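Long-range contacts in LacI family transcription regulator (Bifidobacterium animalis subsp. lactis, PDB 4O5A), which probably represses or activates transcription as a LacI-type regulator, with a periplasmic-binding-protein-like domain expected to sense a small effector molecule: residues V259-G264 and L279-W284; I194-G199 and I254-V259; T68-L73 and S105-M110; G96-E101 and A311-L316. All blocks are in the same frame, centred on the assembly; numbering follows the deposited sequence.

Contact 1: residues V259-G264 and L279-W284; sequences VMALAG and LSIISW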
loop_
_atom_site.group_PDB
_atom_site.type_symbol
_atom_site.label_atom_id
_atom_site.label_comp_id
_atom_site.label_asym_id
_atom_site.label_seq_id
_atom_site.Cartn_x
_atom_site.Cartn_y
_atom_site.Cartn_z
ATOM N N VAL A 259 3.047 -6.722 -8.081
ATOM C CA VAL A 259 3.977 -7.615 -7.386
ATOM C C VAL A 259 4.236 -8.886 -8.187
ATOM O O VAL A 259 5.357 -9.404 -8.229
ATOM C CB VAL A 259 3.483 -7.977 -5.963
ATOM C CG1 VAL A 259 3.522 -6.773 -5.066
ATOM C CG2 VAL A 259 2.092 -8.539 -6.011
HETATM N N MSE A 260 3.200 -9.402 -8.844
HETATM C CA MSE A 260 3.419 -10.604 -9.655
HETATM C C MSE A 260 4.191 -10.306 -10.946
HETATM O O MSE A 260 4.971 -11.146 -11.407
HETATM C CB MSE A 260 2.106 -11.343 -9.955
HETATM C CG MSE A 260 1.441 -11.868 -8.688
HETATM SE SE MSE A 260 0.087 -13.216 -9.053
HETATM C CE MSE A 260 -1.138 -12.145 -10.080
ATOM N N ALA A 261 3.971 -9.127 -11.531
ATOM C CA ALA A 261 4.736 -8.719 -12.710
ATOM C C ALA A 261 6.221 -8.629 -12.360
ATOM O O ALA A 261 7.083 -9.112 -13.101
ATOM C CB ALA A 261 4.216 -7.385 -13.300
ATOM N N LEU A 262 6.512 -8.040 -11.207
ATOM C CA LEU A 262 7.898 -7.978 -10.743
ATOM C C LEU A 262 8.467 -9.376 -10.478
ATOM O O LEU A 262 9.584 -9.689 -10.895
ATOM C CB LEU A 262 8.005 -7.105 -9.482
ATOM C CG LEU A 262 9.415 -7.025 -8.896
ATOM C CD1 LEU A 262 10.329 -6.335 -9.893
ATOM C CD2 LEU A 262 9.368 -6.234 -7.603
ATOM N N ALA A 263 7.705 -10.218 -9.786
ATOM C CA ALA A 263 8.157 -11.580 -9.472
ATOM C C ALA A 263 8.414 -12.362 -10.755
ATOM O O ALA A 263 9.388 -13.117 -10.861
ATOM C CB ALA A 263 7.114 -12.296 -8.599
ATOM N N GLY A 264 7.536 -12.166 -11.732
ATOM C CA GLY A 264 7.680 -12.784 -13.048
ATOM C C GLY A 264 8.876 -12.275 -13.823
ATOM O O GLY A 264 9.594 -13.046 -14.461
ATOM N N LEU A 279 10.916 -11.613 -23.850
ATOM C CA LEU A 279 9.629 -11.633 -23.158
ATOM C C LEU A 279 9.173 -10.224 -22.784
ATOM O O LEU A 279 9.893 -9.508 -22.089
ATOM C CB LEU A 279 9.723 -12.483 -21.874
ATOM C CG LEU A 279 8.500 -12.438 -20.950
ATOM C CD1 LEU A 279 7.324 -13.200 -21.555
ATOM C CD2 LEU A 279 8.845 -13.003 -19.563
ATOM N N SER A 280 7.990 -9.822 -23.247
ATOM C CA SER A 280 7.397 -8.560 -22.810
ATOM C C SER A 280 6.505 -8.795 -21.604
ATOM O O SER A 280 5.859 -9.840 -21.503
ATOM C CB SER A 280 6.566 -7.923 -23.938
ATOM O OG SER A 280 7.399 -7.338 -24.920
ATOM N N ILE A 281 6.461 -7.815 -20.700
ATOM C CA ILE A 281 5.667 -7.909 -19.473
ATOM C C ILE A 281 4.840 -6.644 -19.274
ATOM O O ILE A 281 5.337 -5.534 -19.454
ATOM C CB ILE A 281 6.570 -8.134 -18.231
ATOM C CG1 ILE A 281 7.177 -9.538 -18.283
ATOM C CG2 ILE A 281 5.777 -7.979 -16.934
ATOM C CD1 ILE A 281 8.181 -9.800 -17.176
ATOM N N ILE A 282 3.569 -6.820 -18.911
ATOM C CA ILE A 282 2.689 -5.707 -18.562
ATOM C C ILE A 282 2.062 -5.975 -17.187
ATOM O O ILE A 282 1.662 -7.105 -16.884
ATOM C CB ILE A 282 1.576 -5.532 -19.607
ATOM C CG1 ILE A 282 2.181 -5.151 -20.951
ATOM C CG2 ILE A 282 0.561 -4.457 -19.176
ATOM C CD1 ILE A 282 1.165 -5.097 -22.079
ATOM N N SER A 283 1.994 -4.931 -16.364
ATOM C CA SER A 283 1.295 -4.986 -15.087
ATOM C C SER A 283 -0.063 -4.331 -15.236
ATOM O O SER A 283 -0.141 -3.210 -15.723
ATOM C CB SER A 283 2.060 -4.190 -14.031
ATOM O OG SER A 283 1.331 -4.138 -12.812
ATOM N N TRP A 284 -1.117 -5.015 -14.794
ATOM C CA TRP A 284 -2.454 -4.425 -14.739
ATOM C C TRP A 284 -2.521 -3.752 -13.381
ATOM O O TRP A 284 -2.698 -4.417 -12.358
ATOM C CB TRP A 284 -3.527 -5.518 -14.819
ATOM C CG TRP A 284 -4.865 -5.046 -15.315
ATOM C CD1 TRP A 284 -5.416 -3.825 -15.135
ATOM C CD2 TRP A 284 -5.805 -5.812 -16.088
ATOM N NE1 TRP A 284 -6.660 -3.773 -15.748
ATOM C CE2 TRP A 284 -6.908 -4.969 -16.337
ATOM C CE3 TRP A 284 -5.809 -7.110 -16.593
ATOM C CZ2 TRP A 284 -8.017 -5.408 -17.076
ATOM C CZ3 TRP A 284 -6.917 -7.539 -17.325
ATOM C CH2 TRP A 284 -7.997 -6.686 -17.558
#

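Contact 2: residues I194-G199 and I254-V259; sequences IARVAG and IYDNDV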
loop_
_atom_site.group_PDB
_atom_site.type_symbol
_atom_site.label_atom_id
_atom_site.label_comp_id
_atom_site.label_asym_id
_atom_site.label_seq_id
_atom_site.Cartn_x
_atom_site.Cartn_y
_atom_site.Cartn_z
ATOM N N ILE A 194 0.381 -14.922 -26.324
ATOM C CA ILE A 194 0.477 -14.201 -25.061
ATOM C C ILE A 194 -0.254 -14.935 -23.951
ATOM O O ILE A 194 -1.044 -15.848 -24.200
ATOM C CB ILE A 194 -0.062 -12.748 -25.166
ATOM C CG1 ILE A 194 -1.587 -12.738 -25.331
ATOM C CG2 ILE A 194 0.614 -11.996 -26.317
ATOM C CD1 ILE A 194 -2.197 -11.366 -25.196
ATOM N N ALA A 195 0.024 -14.544 -22.720
ATOM C CA ALA A 195 -0.607 -15.192 -21.587
ATOM C C ALA A 195 -0.950 -14.196 -20.515
ATOM O O ALA A 195 -0.398 -13.099 -20.469
ATOM C CB ALA A 195 0.289 -16.294 -21.030
ATOM N N ARG A 196 -1.891 -14.584 -19.655
ATOM C CA ARG A 196 -2.277 -13.776 -18.522
ATOM C C ARG A 196 -2.062 -14.570 -17.253
ATOM O O ARG A 196 -2.420 -15.749 -17.162
ATOM C CB ARG A 196 -3.771 -13.419 -18.620
ATOM C CG ARG A 196 -4.074 -11.957 -18.788
ATOM C CD ARG A 196 -5.576 -11.711 -18.737
ATOM N NE ARG A 196 -6.055 -11.394 -17.389
ATOM C CZ ARG A 196 -7.208 -11.824 -16.886
ATOM N NH1 ARG A 196 -7.993 -12.615 -17.608
ATOM N NH2 ARG A 196 -7.579 -11.476 -15.655
ATOM N N VAL A 197 -1.469 -13.921 -16.268
ATOM C CA VAL A 197 -1.425 -14.465 -14.916
ATOM C C VAL A 197 -2.445 -13.682 -14.108
ATOM O O VAL A 197 -2.204 -12.541 -13.742
ATOM C CB VAL A 197 -0.010 -14.344 -14.341
ATOM C CG1 VAL A 197 0.031 -14.789 -12.876
ATOM C CG2 VAL A 197 0.948 -15.202 -15.161
ATOM N N ALA A 198 -3.595 -14.309 -13.851
ATOM C CA ALA A 198 -4.745 -13.631 -13.269
ATOM C C ALA A 198 -4.874 -13.904 -11.777
ATOM O O ALA A 198 -4.151 -14.730 -11.219
ATOM C CB ALA A 198 -6.003 -14.068 -13.986
ATOM N N GLY A 199 -5.800 -13.204 -11.125
ATOM C CA GLY A 199 -6.069 -13.439 -9.722
ATOM C C GLY A 199 -7.014 -14.612 -9.589
ATOM O O GLY A 199 -7.205 -15.358 -10.555
ATOM N N ILE A 254 0.805 -10.775 -19.315
ATOM C CA ILE A 254 0.132 -9.707 -18.587
ATOM C C ILE A 254 -0.230 -10.210 -17.183
ATOM O O ILE A 254 -0.866 -11.256 -17.032
ATOM C CB ILE A 254 -1.140 -9.273 -19.333
ATOM C CG1 ILE A 254 -0.757 -8.720 -20.715
ATOM C CG2 ILE A 254 -1.881 -8.226 -18.526
ATOM C CD1 ILE A 254 -1.944 -8.277 -21.541
ATOM N N TYR A 255 0.178 -9.470 -16.157
ATOM C CA TYR A 255 -0.103 -9.854 -14.780
ATOM C C TYR A 255 -1.181 -8.991 -14.154
ATOM O O TYR A 255 -1.179 -7.776 -14.338
ATOM C CB TYR A 255 1.157 -9.698 -13.932
ATOM C CG TYR A 255 2.266 -10.620 -14.358
ATOM C CD1 TYR A 255 2.485 -11.819 -13.695
ATOM C CD2 TYR A 255 3.095 -10.288 -15.417
ATOM C CE1 TYR A 255 3.516 -12.684 -14.087
ATOM C CE2 TYR A 255 4.137 -11.132 -15.816
ATOM C CZ TYR A 255 4.335 -12.320 -15.153
ATOM O OH TYR A 255 5.346 -13.145 -15.569
ATOM N N ASP A 256 -2.057 -9.611 -13.357
ATOM C CA ASP A 256 -3.159 -8.878 -12.732
ATOM C C ASP A 256 -2.728 -7.945 -11.591
ATOM O O ASP A 256 -3.530 -7.152 -11.108
ATOM C CB ASP A 256 -4.258 -9.840 -12.249
ATOM C CG ASP A 256 -5.309 -10.117 -13.324
ATOM O OD1 ASP A 256 -5.011 -9.921 -14.520
ATOM O OD2 ASP A 256 -6.427 -10.547 -12.963
ATOM N N ASN A 257 -1.471 -8.016 -11.155
ATOM C CA ASN A 257 -0.984 -6.983 -10.244
ATOM C C ASN A 257 0.494 -6.702 -10.396
ATOM O O ASN A 257 1.207 -7.447 -11.066
ATOM C CB ASN A 257 -1.363 -7.243 -8.778
ATOM C CG ASN A 257 -0.589 -8.403 -8.144
ATOM O OD1 ASN A 257 0.354 -8.928 -8.715
ATOM N ND2 ASN A 257 -1.001 -8.788 -6.939
ATOM N N ASP A 258 0.942 -5.630 -9.760
ATOM C CA ASP A 258 2.335 -5.217 -9.879
ATOM C C ASP A 258 3.343 -6.190 -9.265
ATOM O O ASP A 258 4.383 -6.455 -9.865
ATOM C CB ASP A 258 2.534 -3.796 -9.311
ATOM C CG ASP A 258 2.017 -3.626 -7.880
ATOM O OD1 ASP A 258 1.552 -4.593 -7.226
ATOM O OD2 ASP A 258 2.087 -2.477 -7.395
ATOM N N VAL A 259 3.047 -6.722 -8.081
ATOM C CA VAL A 259 3.977 -7.615 -7.386
ATOM C C VAL A 259 4.236 -8.886 -8.187
ATOM O O VAL A 259 5.357 -9.404 -8.229
ATOM C CB VAL A 259 3.483 -7.977 -5.963
ATOM C CG1 VAL A 259 3.522 -6.773 -5.066
ATOM C CG2 VAL A 259 2.092 -8.539 -6.011
#

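Contact 3: residues T68-L73 and S105-M110; sequences TRRIGL and SLLVRM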
loop_
_atom_site.group_PDB
_atom_site.type_symbol
_atom_site.label_atom_id
_atom_site.label_comp_id
_atom_site.label_asym_id
_atom_site.label_seq_id
_atom_site.Cartn_x
_atom_site.Cartn_y
_atom_site.Cartn_z
ATOM N N THR A 68 -25.205 12.599 9.753
ATOM C CA THR A 68 -24.143 12.141 10.633
ATOM C C THR A 68 -22.823 12.701 10.149
ATOM O O THR A 68 -21.843 12.749 10.903
ATOM C CB THR A 68 -24.022 10.600 10.652
ATOM O OG1 THR A 68 -23.713 10.127 9.336
ATOM C CG2 THR A 68 -25.310 9.951 11.142
ATOM N N ARG A 69 -22.791 13.097 8.877
ATOM C CA ARG A 69 -21.563 13.525 8.209
ATOM C C ARG A 69 -20.511 12.426 8.155
ATOM O O ARG A 69 -19.314 12.701 8.227
ATOM C CB ARG A 69 -21.000 14.813 8.823
ATOM C CG ARG A 69 -22.055 15.905 8.970
ATOM C CD ARG A 69 -21.435 17.278 9.168
ATOM N NE ARG A 69 -21.056 17.858 7.883
ATOM C CZ ARG A 69 -21.900 18.483 7.061
ATOM N NH1 ARG A 69 -21.464 18.968 5.908
ATOM N NH2 ARG A 69 -23.181 18.622 7.386
ATOM N N ARG A 70 -20.971 11.184 8.021
ATOM C CA ARG A 70 -20.089 10.022 7.911
ATOM C C ARG A 70 -20.482 9.191 6.709
ATOM O O ARG A 70 -21.666 9.090 6.378
ATOM C CB ARG A 70 -20.165 9.150 9.178
ATOM C CG ARG A 70 -19.656 9.835 10.436
ATOM C CD ARG A 70 -19.597 8.886 11.620
ATOM N NE ARG A 70 -20.911 8.546 12.166
ATOM C CZ ARG A 70 -21.539 9.252 13.103
ATOM N NH1 ARG A 70 -20.986 10.357 13.581
ATOM N NH2 ARG A 70 -22.728 8.866 13.555
ATOM N N ILE A 71 -19.476 8.618 6.054
ATOM C CA ILE A 71 -19.669 7.668 4.971
ATOM C C ILE A 71 -19.125 6.354 5.494
ATOM O O ILE A 71 -18.007 6.322 6.008
ATOM C CB ILE A 71 -18.810 8.036 3.741
ATOM C CG1 ILE A 71 -19.103 9.461 3.273
ATOM C CG2 ILE A 71 -18.983 7.002 2.629
ATOM C CD1 ILE A 71 -20.531 9.685 2.808
ATOM N N GLY A 72 -19.886 5.268 5.368
ATOM C CA GLY A 72 -19.399 3.983 5.854
ATOM C C GLY A 72 -18.641 3.159 4.827
ATOM O O GLY A 72 -19.033 3.085 3.652
ATOM N N LEU A 73 -17.552 2.535 5.272
ATOM C CA LEU A 73 -16.758 1.634 4.443
ATOM C C LEU A 73 -16.333 0.446 5.269
ATOM O O LEU A 73 -15.672 0.604 6.299
ATOM C CB LEU A 73 -15.514 2.354 3.895
ATOM C CG LEU A 73 -14.511 1.483 3.138
ATOM C CD1 LEU A 73 -15.174 0.814 1.944
ATOM C CD2 LEU A 73 -13.341 2.327 2.684
ATOM N N SER A 105 -16.556 12.658 7.222
ATOM C CA SER A 105 -15.529 11.695 7.634
ATOM C C SER A 105 -15.852 10.334 7.045
ATOM O O SER A 105 -16.993 10.062 6.677
ATOM C CB SER A 105 -15.501 11.533 9.161
ATOM O OG SER A 105 -15.272 12.747 9.836
ATOM N N LEU A 106 -14.849 9.466 6.987
ATOM C CA LEU A 106 -15.063 8.086 6.580
ATOM C C LEU A 106 -15.098 7.224 7.842
ATOM O O LEU A 106 -14.181 7.299 8.676
ATOM C CB LEU A 106 -13.895 7.637 5.709
ATOM C CG LEU A 106 -14.008 6.339 4.915
ATOM C CD1 LEU A 106 -15.003 6.511 3.770
ATOM C CD2 LEU A 106 -12.631 5.921 4.379
ATOM N N LEU A 107 -16.136 6.407 7.986
ATOM C CA LEU A 107 -16.224 5.509 9.130
ATOM C C LEU A 107 -15.815 4.117 8.651
ATOM O O LEU A 107 -16.463 3.543 7.773
ATOM C CB LEU A 107 -17.646 5.488 9.694
ATOM C CG LEU A 107 -17.791 4.781 11.045
ATOM C CD1 LEU A 107 -17.148 5.601 12.158
ATOM C CD2 LEU A 107 -19.250 4.498 11.363
ATOM N N VAL A 108 -14.735 3.587 9.216
ATOM C CA VAL A 108 -14.148 2.348 8.717
ATOM C C VAL A 108 -14.309 1.217 9.711
ATOM O O VAL A 108 -13.922 1.334 10.881
ATOM C CB VAL A 108 -12.659 2.528 8.410
ATOM C CG1 VAL A 108 -12.030 1.194 7.976
ATOM C CG2 VAL A 108 -12.469 3.582 7.338
ATOM N N ARG A 109 -14.892 0.116 9.246
ATOM C CA ARG A 109 -14.899 -1.105 10.026
ATOM C C ARG A 109 -14.267 -2.239 9.229
ATOM O O ARG A 109 -13.985 -2.086 8.047
ATOM C CB ARG A 109 -16.304 -1.450 10.531
ATOM C CG ARG A 109 -16.692 -0.591 11.731
ATOM C CD ARG A 109 -17.904 -1.099 12.487
ATOM N NE ARG A 109 -17.725 -2.427 13.050
ATOM C CZ ARG A 109 -18.554 -2.963 13.942
ATOM N NH1 ARG A 109 -19.601 -2.268 14.367
ATOM N NH2 ARG A 109 -18.340 -4.182 14.415
HETATM N N MSE A 110 -14.026 -3.359 9.888
HETATM C CA MSE A 110 -13.201 -4.410 9.310
HETATM C C MSE A 110 -13.964 -5.718 9.412
HETATM O O MSE A 110 -14.335 -6.138 10.508
HETATM C CB MSE A 110 -11.870 -4.489 10.084
HETATM C CG MSE A 110 -10.754 -5.371 9.491
HETATM SE SE MSE A 110 -9.802 -4.583 7.969
HETATM C CE MSE A 110 -9.790 -2.727 8.523
HETATM O O HOH W 1 -17.390 14.450 10.075
#

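Contact 4: residues G96-E101 and A311-L316; sequences GSALEE and AAQLML. With SO4 (sulfate ion), chain E.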
loop_
_atom_site.group_PDB
_atom_site.type_symbol
_atom_site.label_atom_id
_atom_site.label_comp_id
_atom_site.label_asym_id
_atom_site.label_seq_id
_atom_site.Cartn_x
_atom_site.Cartn_y
_atom_site.Cartn_z
ATOM N N GLY A 96 -11.207 11.205 0.739
ATOM C CA GLY A 96 -10.979 12.264 1.704
ATOM C C GLY A 96 -10.842 13.645 1.093
ATOM O O GLY A 96 -11.274 14.625 1.698
ATOM N N SER A 97 -10.273 13.738 -0.111
ATOM C CA SER A 97 -10.068 15.042 -0.734
ATOM C C SER A 97 -11.407 15.697 -1.015
ATOM O O SER A 97 -11.514 16.920 -1.021
ATOM C CB SER A 97 -9.213 14.952 -2.008
ATOM O OG SER A 97 -9.940 14.504 -3.141
ATOM N N ALA A 98 -12.438 14.882 -1.227
ATOM C CA ALA A 98 -13.768 15.429 -1.477
ATOM C C ALA A 98 -14.608 15.543 -0.205
ATOM O O ALA A 98 -15.340 16.526 -0.031
ATOM C CB ALA A 98 -14.506 14.629 -2.549
ATOM N N LEU A 99 -14.511 14.553 0.677
ATOM C CA LEU A 99 -15.273 14.586 1.927
ATOM C C LEU A 99 -14.857 15.767 2.800
ATOM O O LEU A 99 -15.696 16.357 3.477
ATOM C CB LEU A 99 -15.137 13.270 2.702
ATOM C CG LEU A 99 -15.651 12.038 1.958
ATOM C CD1 LEU A 99 -15.315 10.789 2.758
ATOM C CD2 LEU A 99 -17.167 12.149 1.696
ATOM N N GLU A 100 -13.572 16.133 2.757
ATOM C CA GLU A 100 -13.086 17.254 3.574
ATOM C C GLU A 100 -13.709 18.578 3.172
ATOM O O GLU A 100 -13.873 19.466 4.013
ATOM C CB GLU A 100 -11.565 17.378 3.504
ATOM C CG GLU A 100 -10.826 16.319 4.304
ATOM C CD GLU A 100 -11.045 16.457 5.797
ATOM O OE1 GLU A 100 -11.122 17.606 6.290
ATOM O OE2 GLU A 100 -11.133 15.409 6.486
ATOM N N GLU A 101 -14.043 18.709 1.891
ATOM C CA GLU A 101 -14.697 19.923 1.393
ATOM C C GLU A 101 -16.037 20.177 2.076
ATOM O O GLU A 101 -16.499 21.319 2.119
ATOM C CB GLU A 101 -14.897 19.845 -0.133
ATOM C CG GLU A 101 -13.605 19.819 -0.925
ATOM C CD GLU A 101 -13.826 19.776 -2.429
ATOM O OE1 GLU A 101 -14.610 20.595 -2.952
ATOM O OE2 GLU A 101 -13.203 18.928 -3.095
ATOM N N ALA A 311 -16.144 9.234 -6.356
ATOM C CA ALA A 311 -17.022 8.379 -5.552
ATOM C C ALA A 311 -17.625 9.158 -4.385
ATOM O O ALA A 311 -18.816 9.044 -4.097
ATOM C CB ALA A 311 -16.268 7.166 -5.037
ATOM N N ALA A 312 -16.791 9.943 -3.715
ATOM C CA ALA A 312 -17.262 10.759 -2.602
ATOM C C ALA A 312 -18.254 11.812 -3.087
ATOM O O ALA A 312 -19.311 12.030 -2.476
ATOM C CB ALA A 312 -16.082 11.399 -1.897
ATOM N N GLN A 313 -17.941 12.458 -4.204
ATOM C CA GLN A 313 -18.845 13.469 -4.742
ATOM C C GLN A 313 -20.195 12.864 -5.085
ATOM O O GLN A 313 -21.232 13.476 -4.852
ATOM C CB GLN A 313 -18.229 14.155 -5.968
ATOM C CG GLN A 313 -16.983 14.956 -5.631
ATOM C CD GLN A 313 -16.265 15.484 -6.852
ATOM O OE1 GLN A 313 -16.183 14.807 -7.876
ATOM N NE2 GLN A 313 -15.737 16.701 -6.750
ATOM N N LEU A 314 -20.180 11.656 -5.638
ATOM C CA LEU A 314 -21.425 11.014 -6.051
ATOM C C LEU A 314 -22.271 10.624 -4.841
ATOM O O LEU A 314 -23.495 10.765 -4.855
ATOM C CB LEU A 314 -21.134 9.777 -6.909
ATOM C CG LEU A 314 -20.565 10.086 -8.291
ATOM C CD1 LEU A 314 -20.222 8.792 -9.023
ATOM C CD2 LEU A 314 -21.540 10.929 -9.111
HETATM N N MSE A 315 -21.624 10.141 -3.790
HETATM C CA MSE A 315 -22.371 9.760 -2.602
HETATM C C MSE A 315 -22.951 10.991 -1.941
HETATM O O MSE A 315 -24.060 10.948 -1.441
HETATM C CB MSE A 315 -21.512 8.960 -1.618
HETATM C CG MSE A 315 -21.249 7.541 -2.099
HETATM SE SE MSE A 315 -20.227 6.497 -0.827
HETATM C CE MSE A 315 -18.519 7.389 -0.971
ATOM N N LEU A 316 -22.207 12.094 -1.950
ATOM C CA LEU A 316 -22.730 13.349 -1.403
ATOM C C LEU A 316 -23.951 13.850 -2.173
ATOM O O LEU A 316 -24.885 14.399 -1.588
ATOM C CB LEU A 316 -21.634 14.413 -1.379
ATOM C CG LEU A 316 -20.636 14.166 -0.250
ATOM C CD1 LEU A 316 -19.367 15.004 -0.426
ATOM C CD2 LEU A 316 -21.298 14.461 1.084
HETATM S S SO4 E . -13.343 18.244 -9.437
HETATM O O1 SO4 E . -13.069 18.546 -10.836
HETATM O O2 SO4 E . -14.777 18.351 -9.184
HETATM O O3 SO4 E . -12.858 16.902 -9.126
HETATM O O4 SO4 E . -12.643 19.210 -8.601
#

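Contact 1: residues V259-G264 and L279-W284
Ala261 meets Ile281 and Ser283 with no flat group between them: neither segment puts a ring, guanidinium, carboxylate or amide side chain into the interface. The flat group that borders it is the ring of Tyr255, on the neighbouring strand 252-255, which touches both Ala261 and Ile281. The methyl of Ala261 points from the helix onto the strand and lies 4.0 Å from Ile281 CG2 and 3.9 Å from Ser283 CB. Ile281 offers its two branches differently. CG2, anti to the backbone N, turns to Ala261, while the other branch is extended and carries CD1 to within 4.2 Å of the backbone C of Gly264. Ser283 shows the helix its carbon; its OG bonds instead to the carbonyl of Gly285. Helix 258-271 runs nearly antiparallel to strand 280-284, at 162° and with the segment axes 7.9 Å apart, as expected where the helix of a beta-alpha-beta crossover lies on its own sheet. Elsewhere round the helix, Val259 packs on Phe288, and Leu262 and Ala263 on Ala292, of the second subunit. Between the two segments the contact is thus dispersion between buried carbons, without directional bonds, and the small methyl of Ala261 lets the helix sit close to Ile281 and Ser283.

Contact 2: residues I194-G199 and I254-V259
Parallel strand pairing closed by a buried salt bridge joins Arg196 and Val197 to Ile254, Tyr255 and Asp256, in the interior of the sheet of the C-terminal lobe. Ile254 N donates to Ala195 O at 2.9 Å, and its carbonyl receives Val197 N at 2.8 Å; Asp256 N then bonds to Val197 O, just past the end of strand 252-255. On one side of the sheet Val197 and Tyr255 run side by side, with Val197 CB 3.6 Å from ring atom CD1, and the phenol OH is bonded to Thr240. Arg196 and Ile254 share the other side. Such strand ends, in the LacI and periplasmic-binding-protein fold, generally face the cleft between the lobes where relatives hold their effectors. Here the Arg196 chain bends at chi3 (92°), and NH2 meets Asp256 OD2 at 3.1 Å, near the guanidinium plane and on the oxygen's syn lone pair; weak bonds link NH2 and NE to OD1. Ala198 CB rests over one guanidinium face, toward its rim. Gly199 N reaches the same OD2 from above the carboxylate plane, at 3.3 Å. An alanine in place of Asp256 would probably leave the buried Arg196 charge without its carboxylate and Gly199 N without this acceptor. Phe213 makes a cation-pi contact with Arg196, and Asn257 caps the following helix through Met260 N.

Contact 3: residues T68-L73 and S105-M110
Leu106 spreads its two methyls over neighbours on the adjacent strand: CD1 lies 4.1 Å from Ile71 CB, and CD2 lies 4.0 Å from Leu73 CD2. Its CG stands anti to the backbone N (chi1 -167°), which sets the branch point leaning toward strand 70-76. On the opposite face Gly72 has no side chain, and Leu107 runs alongside Arg70, with Leu107 CD1 4.1 Å from Arg70 CD. Between the two faces, five backbone bonds step along the parallel strands from Arg69 O to Arg109 N. The shortest, Leu107 N to Ile71 O, measures 2.7 Å and is nearly straight at 174°. At the start of the pair a water accepts a hydrogen bond from Ser105 OG, 2.7 Å from the water oxygen, and donates one to Arg69 O, bridging the entry of both strands. Further out, Thr68 OG1 accepts from Arg70 N in an ST turn, and Thr68 CB lies over one face of the Arg70 guanidinium, whose NE is bonded to Asn129 O. Beyond the pair, Arg109 forms salt bridges with Glu100 and Asp103 of the second subunit, where residues 106-108 also pair antiparallel with a strand of that chain. The sheet therefore continues through the dimer interface, and within the chain strands 70-76 and 105-111 flank helix 88-99 as the first beta-alpha-beta unit of the N-terminal lobe's parallel, Rossmann-like sheet.

Contact 4: residues G96-E101 and A311-L316
Ala98 and Ala312 touch methyl to methyl, CB to CB at 3.7 Å, where helix 88-99 packs on helix 304-320. In this bilobed periplasmic-binding-protein-like fold the chain returns to the N-terminal lobe late, and helix 304-320 lies there beside a helix from its beginning. The buried side of the contact is built from these small groups and two leucines. Leu99 CD2 approaches Ala312 CB to 3.8 Å and lies 4.2 Å from Leu316 CD1, the two leucine side chains slanting across each other. Leu95 and Tyr104 close round this apolar patch. Toward solvent the packing thins to one carbon contact, Gln313 CG against Ala98 CB at 4.0 Å. Beyond CG the glutamine chain is extended (chi2 172°) and its amide turns to a sulfate ion, probably from the crystallisation liquor. Arg309 spans this polar margin, bonded to the sulfate, to Ser97 OG and, as a salt bridge, to Glu101. An alanine in place of Gln313 would probably cost Ala98 CB its contact with CG and the sulfate one of its donors. That donor is the amide nitrogen: Gln313 NE2 bonds to sulfate O2 at 3.1 Å, with an N-H...O angle of 161°.

The four contacts fall into two pairs, one in each lobe. Contacts 1 and 2 have centres about 7 Å apart and share Val259. Strands 252-255 and 280-284 are neighbours in one sheet, tied by probable bonds from Trp284 N to Tyr255 O (2.8 Å) and Tyr255 N to Ile282 O (2.9 Å). Contacts 3 and 4, with centres about 12 Å apart, meet at Ile71, whose CG1 lies 3.7 Å from Leu99 CD2. Between the pairs the centres are about 32 to 35 Å apart and the nearest atoms about 18 to 20 Å. All four contacts reach the second subunit, contact 2 through Val259, and contact 4 closes a chain loop enclosing contacts 1 and 2. No effector is among the groups described; the sulfate belongs to contact 4.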